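Local coordinates for glutathione S-transferase (Gordonia bronchialis, PDB 4PTS), which probably acts as a glutathione transferase of the Omega-like branch of the family, at residues C80-L93 with F281-S293. Residues are numbered along the deposited sequence; the frame is centred on the assembly and turned at random.
Sequences CGPTHDKNSWTFDL and FTQIKQHYYIVHS
Pro82, in the loop that follows strand 76-80, packs on helix 281-291 of the C-terminal helical domain, a loop-on-helix contact between the two domains of the chain. The one hydrogen bond across it runs from His287 ND1 to Pro82 O, 2.8 Å long. It lies in the carbonyl plane and is bent to 146° at the hydrogen. Pro82 O sits slightly out of the imidazole plane, by 16°. The CG of His287 stands anti to the backbone N (chi1 165°), which turns the ring toward the loop. The proline ring lies on the helix surface, with its CB 3.8 Å from His287 CB and its CG beside the extended side chain of Gln286. Val291 CG2 reaches over one face of the His84 ring and meets Pro82 O at 3.6 Å, while Thr83 CG2 touches Ile290 CG2. Trp89 CH2 sits over one face of the His287 imidazole, but the rings barely overlap. His84 NE2 lies over the centre of the Trp89 ring, completing an aromatic cluster. Trp89 is predicted to bind glutathione and neighbours the predicted nucleophile Cys56. Together, the loop-helix contact and this cluster are consistent with the interdomain active-site cleft of an Omega-like glutathione transferase.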
loop_
_atom_site.group_PDB
_atom_site.type_symbol
_atom_site.label_atom_id
_atom_site.label_comp_id
_atom_site.label_asym_id
_atom_site.label_seq_id
_atom_site.Cartn_x
_atom_site.Cartn_y
_atom_site.Cartn_z
ATOM N N CYS B 80 -1.306 -21.714 15.752
ATOM C CA CYS B 80 -1.121 -20.602 16.632
ATOM C C CYS B 80 -1.885 -19.392 16.152
ATOM O O CYS B 80 -2.174 -19.225 14.947
ATOM C CB CYS B 80 0.344 -20.286 16.760
ATOM S SG CYS B 80 1.220 -21.727 17.335
ATOM N N GLY B 81 -2.200 -18.547 17.128
ATOM C CA GLY B 81 -2.789 -17.266 16.861
ATOM C C GLY B 81 -1.765 -16.310 16.272
ATOM O O GLY B 81 -0.545 -16.432 16.533
ATOM N N PRO B 82 -2.265 -15.315 15.520
ATOM C CA PRO B 82 -1.455 -14.338 14.800
ATOM C C PRO B 82 -0.668 -13.395 15.690
ATOM O O PRO B 82 0.339 -12.874 15.255
ATOM C CB PRO B 82 -2.487 -13.552 13.997
ATOM C CG PRO B 82 -3.747 -13.651 14.798
ATOM C CD PRO B 82 -3.704 -14.980 15.488
ATOM N N THR B 83 -1.105 -13.173 16.919
ATOM C CA THR B 83 -0.456 -12.183 17.772
ATOM C C THR B 83 0.244 -12.824 18.946
ATOM O O THR B 83 -0.137 -13.899 19.407
ATOM C CB THR B 83 -1.466 -11.205 18.366
ATOM O OG1 THR B 83 -2.571 -11.943 18.900
ATOM C CG2 THR B 83 -1.971 -10.264 17.303
ATOM N N HIS B 84 1.251 -12.141 19.453
ATOM C CA HIS B 84 2.005 -12.646 20.566
ATOM C C HIS B 84 3.011 -11.615 21.032
ATOM O O HIS B 84 3.286 -10.669 20.315
ATOM C CB HIS B 84 2.717 -13.957 20.180
ATOM C CG HIS B 84 3.413 -13.939 18.841
ATOM N ND1 HIS B 84 4.676 -13.415 18.656
ATOM C CD2 HIS B 84 3.047 -14.451 17.641
ATOM C CE1 HIS B 84 5.042 -13.576 17.397
ATOM N NE2 HIS B 84 4.071 -14.203 16.760
ATOM N N ASP B 85 3.583 -11.807 22.218
ATOM C CA ASP B 85 4.616 -10.882 22.721
ATOM C C ASP B 85 6.029 -11.333 22.278
ATOM O O ASP B 85 6.185 -12.079 21.306
ATOM C CB ASP B 85 4.478 -10.665 24.248
ATOM C CG ASP B 85 4.879 -11.906 25.093
ATOM O OD1 ASP B 85 5.663 -12.770 24.613
ATOM O OD2 ASP B 85 4.416 -12.004 26.265
ATOM N N LYS B 86 7.040 -10.870 23.012
ATOM C CA LYS B 86 8.453 -11.210 22.778
ATOM C C LYS B 86 8.773 -12.703 22.815
ATOM O O LYS B 86 9.849 -13.088 22.349
ATOM C CB LYS B 86 9.364 -10.504 23.802
ATOM N N ASN B 87 7.881 -13.539 23.366
ATOM C CA ASN B 87 8.134 -14.999 23.454
ATOM C C ASN B 87 7.484 -15.816 22.371
ATOM O O ASN B 87 7.339 -17.028 22.493
ATOM C CB ASN B 87 7.727 -15.551 24.817
ATOM C CG ASN B 87 8.466 -14.876 25.938
ATOM O OD1 ASN B 87 7.853 -14.326 26.837
ATOM N ND2 ASN B 87 9.793 -14.865 25.863
ATOM N N SER B 88 7.146 -15.136 21.291
ATOM C CA SER B 88 6.712 -15.783 20.093
ATOM C C SER B 88 5.403 -16.537 20.275
ATOM O O SER B 88 4.627 -16.221 21.168
ATOM C CB SER B 88 7.816 -16.713 19.630
ATOM O OG SER B 88 7.634 -17.009 18.267
ATOM N N TRP B 89 5.185 -17.560 19.457
ATOM C CA TRP B 89 3.840 -18.046 19.191
ATOM C C TRP B 89 3.140 -18.657 20.391
ATOM O O TRP B 89 3.747 -19.376 21.174
ATOM C CB TRP B 89 3.890 -19.045 18.062
ATOM C CG TRP B 89 4.511 -18.483 16.835
ATOM C CD1 TRP B 89 5.814 -18.571 16.459
ATOM C CD2 TRP B 89 3.855 -17.746 15.824
ATOM N NE1 TRP B 89 6.018 -17.928 15.268
ATOM C CE2 TRP B 89 4.828 -17.410 14.848
ATOM C CE3 TRP B 89 2.536 -17.332 15.638
ATOM C CZ2 TRP B 89 4.521 -16.686 13.698
ATOM C CZ3 TRP B 89 2.227 -16.616 14.486
ATOM C CH2 TRP B 89 3.221 -16.295 13.532
ATOM N N THR B 90 1.862 -18.332 20.519
ATOM C CA THR B 90 1.014 -18.822 21.588
ATOM C C THR B 90 -0.218 -19.447 20.950
ATOM O O THR B 90 -0.480 -19.258 19.741
ATOM C CB THR B 90 0.554 -17.695 22.532
ATOM O OG1 THR B 90 -0.094 -16.664 21.778
ATOM C CG2 THR B 90 1.723 -17.094 23.265
ATOM N N PHE B 91 -0.962 -20.177 21.780
ATOM C CA PHE B 91 -2.110 -20.972 21.353
ATOM C C PHE B 91 -3.368 -20.328 21.888
ATOM O O PHE B 91 -4.167 -20.930 22.600
ATOM C CB PHE B 91 -1.965 -22.383 21.884
ATOM C CG PHE B 91 -0.871 -23.144 21.233
ATOM C CD1 PHE B 91 -1.030 -23.618 19.938
ATOM C CD2 PHE B 91 0.318 -23.386 21.907
ATOM C CE1 PHE B 91 -0.023 -24.329 19.326
ATOM C CE2 PHE B 91 1.335 -24.099 21.308
ATOM C CZ PHE B 91 1.166 -24.571 20.016
ATOM N N ASP B 92 -3.519 -19.076 21.512
ATOM C CA ASP B 92 -4.515 -18.229 22.083
ATOM C C ASP B 92 -5.837 -18.288 21.307
ATOM O O ASP B 92 -6.806 -17.680 21.727
ATOM C CB ASP B 92 -3.951 -16.791 22.149
ATOM C CG ASP B 92 -3.508 -16.255 20.751
ATOM O OD1 ASP B 92 -4.327 -15.715 19.955
ATOM O OD2 ASP B 92 -2.307 -16.382 20.439
ATOM N N LEU B 93 -5.901 -19.024 20.200
ATOM C CA LEU B 93 -7.179 -19.231 19.500
ATOM C C LEU B 93 -7.902 -20.440 20.039
ATOM O O LEU B 93 -8.980 -20.790 19.565
ATOM C CB LEU B 93 -6.969 -19.440 17.997
ATOM C CG LEU B 93 -6.488 -18.217 17.216
ATOM C CD1 LEU B 93 -6.416 -18.558 15.724
ATOM C CD2 LEU B 93 -7.372 -16.999 17.488
ATOM N N PHE B 281 -6.934 -14.649 5.488
ATOM C CA PHE B 281 -6.505 -13.290 5.283
ATOM C C PHE B 281 -6.648 -12.449 6.535
ATOM O O PHE B 281 -5.917 -11.478 6.716
ATOM C CB PHE B 281 -7.316 -12.646 4.168
ATOM C CG PHE B 281 -7.111 -13.274 2.814
ATOM C CD1 PHE B 281 -5.956 -13.029 2.089
ATOM C CD2 PHE B 281 -8.087 -14.083 2.255
ATOM C CE1 PHE B 281 -5.771 -13.590 0.839
ATOM C CE2 PHE B 281 -7.910 -14.646 1.009
ATOM C CZ PHE B 281 -6.745 -14.403 0.301
ATOM N N THR B 282 -7.576 -12.776 7.403
ATOM C CA THR B 282 -7.703 -11.954 8.574
ATOM C C THR B 282 -6.501 -12.152 9.479
ATOM O O THR B 282 -5.906 -11.185 9.929
ATOM C CB THR B 282 -9.037 -12.182 9.296
ATOM O OG1 THR B 282 -10.086 -11.785 8.404
ATOM C CG2 THR B 282 -9.139 -11.335 10.570
ATOM N N GLN B 283 -6.114 -13.395 9.713
ATOM C CA GLN B 283 -4.973 -13.682 10.584
ATOM C C GLN B 283 -3.630 -13.273 9.989
ATOM O O GLN B 283 -2.689 -12.968 10.711
ATOM C CB GLN B 283 -4.918 -15.158 10.927
ATOM C CG GLN B 283 -6.007 -15.602 11.869
ATOM C CD GLN B 283 -5.889 -17.063 12.272
ATOM O OE1 GLN B 283 -6.894 -17.721 12.440
ATOM N NE2 GLN B 283 -4.659 -17.568 12.464
ATOM N N ILE B 284 -3.546 -13.259 8.673
ATOM C CA ILE B 284 -2.356 -12.770 8.019
ATOM C C ILE B 284 -2.135 -11.295 8.314
ATOM O O ILE B 284 -1.082 -10.876 8.793
ATOM C CB ILE B 284 -2.475 -12.957 6.504
ATOM C CG1 ILE B 284 -2.230 -14.427 6.170
ATOM C CG2 ILE B 284 -1.456 -12.103 5.766
ATOM C CD1 ILE B 284 -2.743 -14.844 4.816
ATOM N N LYS B 285 -3.157 -10.505 8.024
ATOM C CA LYS B 285 -3.084 -9.078 8.267
ATOM C C LYS B 285 -2.855 -8.796 9.735
ATOM O O LYS B 285 -1.932 -8.066 10.094
ATOM C CB LYS B 285 -4.346 -8.387 7.765
ATOM C CG LYS B 285 -4.378 -8.303 6.256
ATOM C CD LYS B 285 -5.793 -8.211 5.736
ATOM C CE LYS B 285 -6.452 -6.929 6.203
ATOM N NZ LYS B 285 -7.863 -6.837 5.765
ATOM N N GLN B 286 -3.689 -9.384 10.584
ATOM C CA GLN B 286 -3.553 -9.174 12.015
ATOM C C GLN B 286 -2.128 -9.374 12.480
ATOM O O GLN B 286 -1.651 -8.646 13.326
ATOM C CB GLN B 286 -4.446 -10.129 12.793
ATOM C CG GLN B 286 -5.897 -9.690 12.880
ATOM C CD GLN B 286 -6.795 -10.756 13.482
ATOM O OE1 GLN B 286 -6.446 -11.933 13.552
ATOM N NE2 GLN B 286 -7.965 -10.347 13.906
ATOM N N HIS B 287 -1.449 -10.364 11.926
ATOM C CA HIS B 287 -0.126 -10.709 12.421
ATOM C C HIS B 287 0.910 -9.679 12.049
ATOM O O HIS B 287 1.674 -9.203 12.871
ATOM C CB HIS B 287 0.325 -12.055 11.892
ATOM C CG HIS B 287 1.770 -12.280 12.082
ATOM N ND1 HIS B 287 2.340 -12.347 13.332
ATOM C CD2 HIS B 287 2.782 -12.393 11.197
ATOM C CE1 HIS B 287 3.643 -12.528 13.214
ATOM N NE2 HIS B 287 3.935 -12.568 11.925
ATOM N N TYR B 288 0.944 -9.344 10.788
ATOM C CA TYR B 288 1.927 -8.409 10.343
ATOM C C TYR B 288 1.698 -7.033 10.942
ATOM O O TYR B 288 2.618 -6.415 11.462
ATOM C CB TYR B 288 1.912 -8.346 8.825
ATOM C CG TYR B 288 2.587 -9.530 8.206
ATOM C CD1 TYR B 288 1.884 -10.662 7.897
ATOM C CD2 TYR B 288 3.944 -9.508 7.943
ATOM C CE1 TYR B 288 2.502 -11.750 7.327
ATOM C CE2 TYR B 288 4.582 -10.591 7.370
ATOM C CZ TYR B 288 3.852 -11.709 7.057
ATOM O OH TYR B 288 4.467 -12.799 6.494
ATOM N N TYR B 289 0.469 -6.547 10.858
ATOM C CA TYR B 289 0.182 -5.159 11.205
ATOM C C TYR B 289 0.194 -4.959 12.712
ATOM O O TYR B 289 0.528 -3.893 13.190
ATOM C CB TYR B 289 -1.149 -4.693 10.586
ATOM C CG TYR B 289 -1.055 -4.384 9.103
ATOM C CD1 TYR B 289 -0.558 -3.181 8.651
ATOM C CD2 TYR B 289 -1.459 -5.310 8.159
ATOM C CE1 TYR B 289 -0.459 -2.912 7.293
ATOM C CE2 TYR B 289 -1.369 -5.045 6.802
ATOM C CZ TYR B 289 -0.867 -3.842 6.356
ATOM O OH TYR B 289 -0.779 -3.587 4.973
ATOM N N ILE B 290 -0.160 -5.974 13.478
ATOM C CA ILE B 290 -0.142 -5.806 14.919
ATOM C C ILE B 290 1.210 -6.192 15.521
ATOM O O ILE B 290 1.694 -5.503 16.400
ATOM C CB ILE B 290 -1.290 -6.567 15.595
ATOM C CG1 ILE B 290 -2.633 -5.928 15.219
ATOM C CG2 ILE B 290 -1.121 -6.558 17.091
ATOM C CD1 ILE B 290 -3.826 -6.833 15.418
ATOM N N VAL B 291 1.836 -7.267 15.071
ATOM C CA VAL B 291 3.052 -7.679 15.754
ATOM C C VAL B 291 4.209 -6.736 15.457
ATOM O O VAL B 291 4.987 -6.436 16.349
ATOM C CB VAL B 291 3.431 -9.154 15.454
ATOM C CG1 VAL B 291 4.828 -9.495 15.970
ATOM C CG2 VAL B 291 2.412 -10.099 16.088
ATOM N N HIS B 292 4.325 -6.277 14.215
ATOM C CA HIS B 292 5.429 -5.402 13.798
ATOM C C HIS B 292 5.219 -3.938 14.157
ATOM O O HIS B 292 5.091 -3.088 13.284
ATOM C CB HIS B 292 5.620 -5.507 12.304
ATOM C CG HIS B 292 6.005 -6.872 11.847
ATOM N ND1 HIS B 292 5.625 -7.391 10.626
ATOM C CD2 HIS B 292 6.771 -7.816 12.437
ATOM C CE1 HIS B 292 6.135 -8.600 10.487
ATOM N NE2 HIS B 292 6.829 -8.885 11.575
ATOM N N SER B 293 5.208 -3.662 15.460
ATOM C CA SER B 293 4.920 -2.339 16.014
ATOM C C SER B 293 6.034 -1.345 15.705
ATOM O O SER B 293 5.809 -0.129 15.684
ATOM C CB SER B 293 4.747 -2.468 17.527
ATOM O OG SER B 293 5.948 -2.975 18.101
#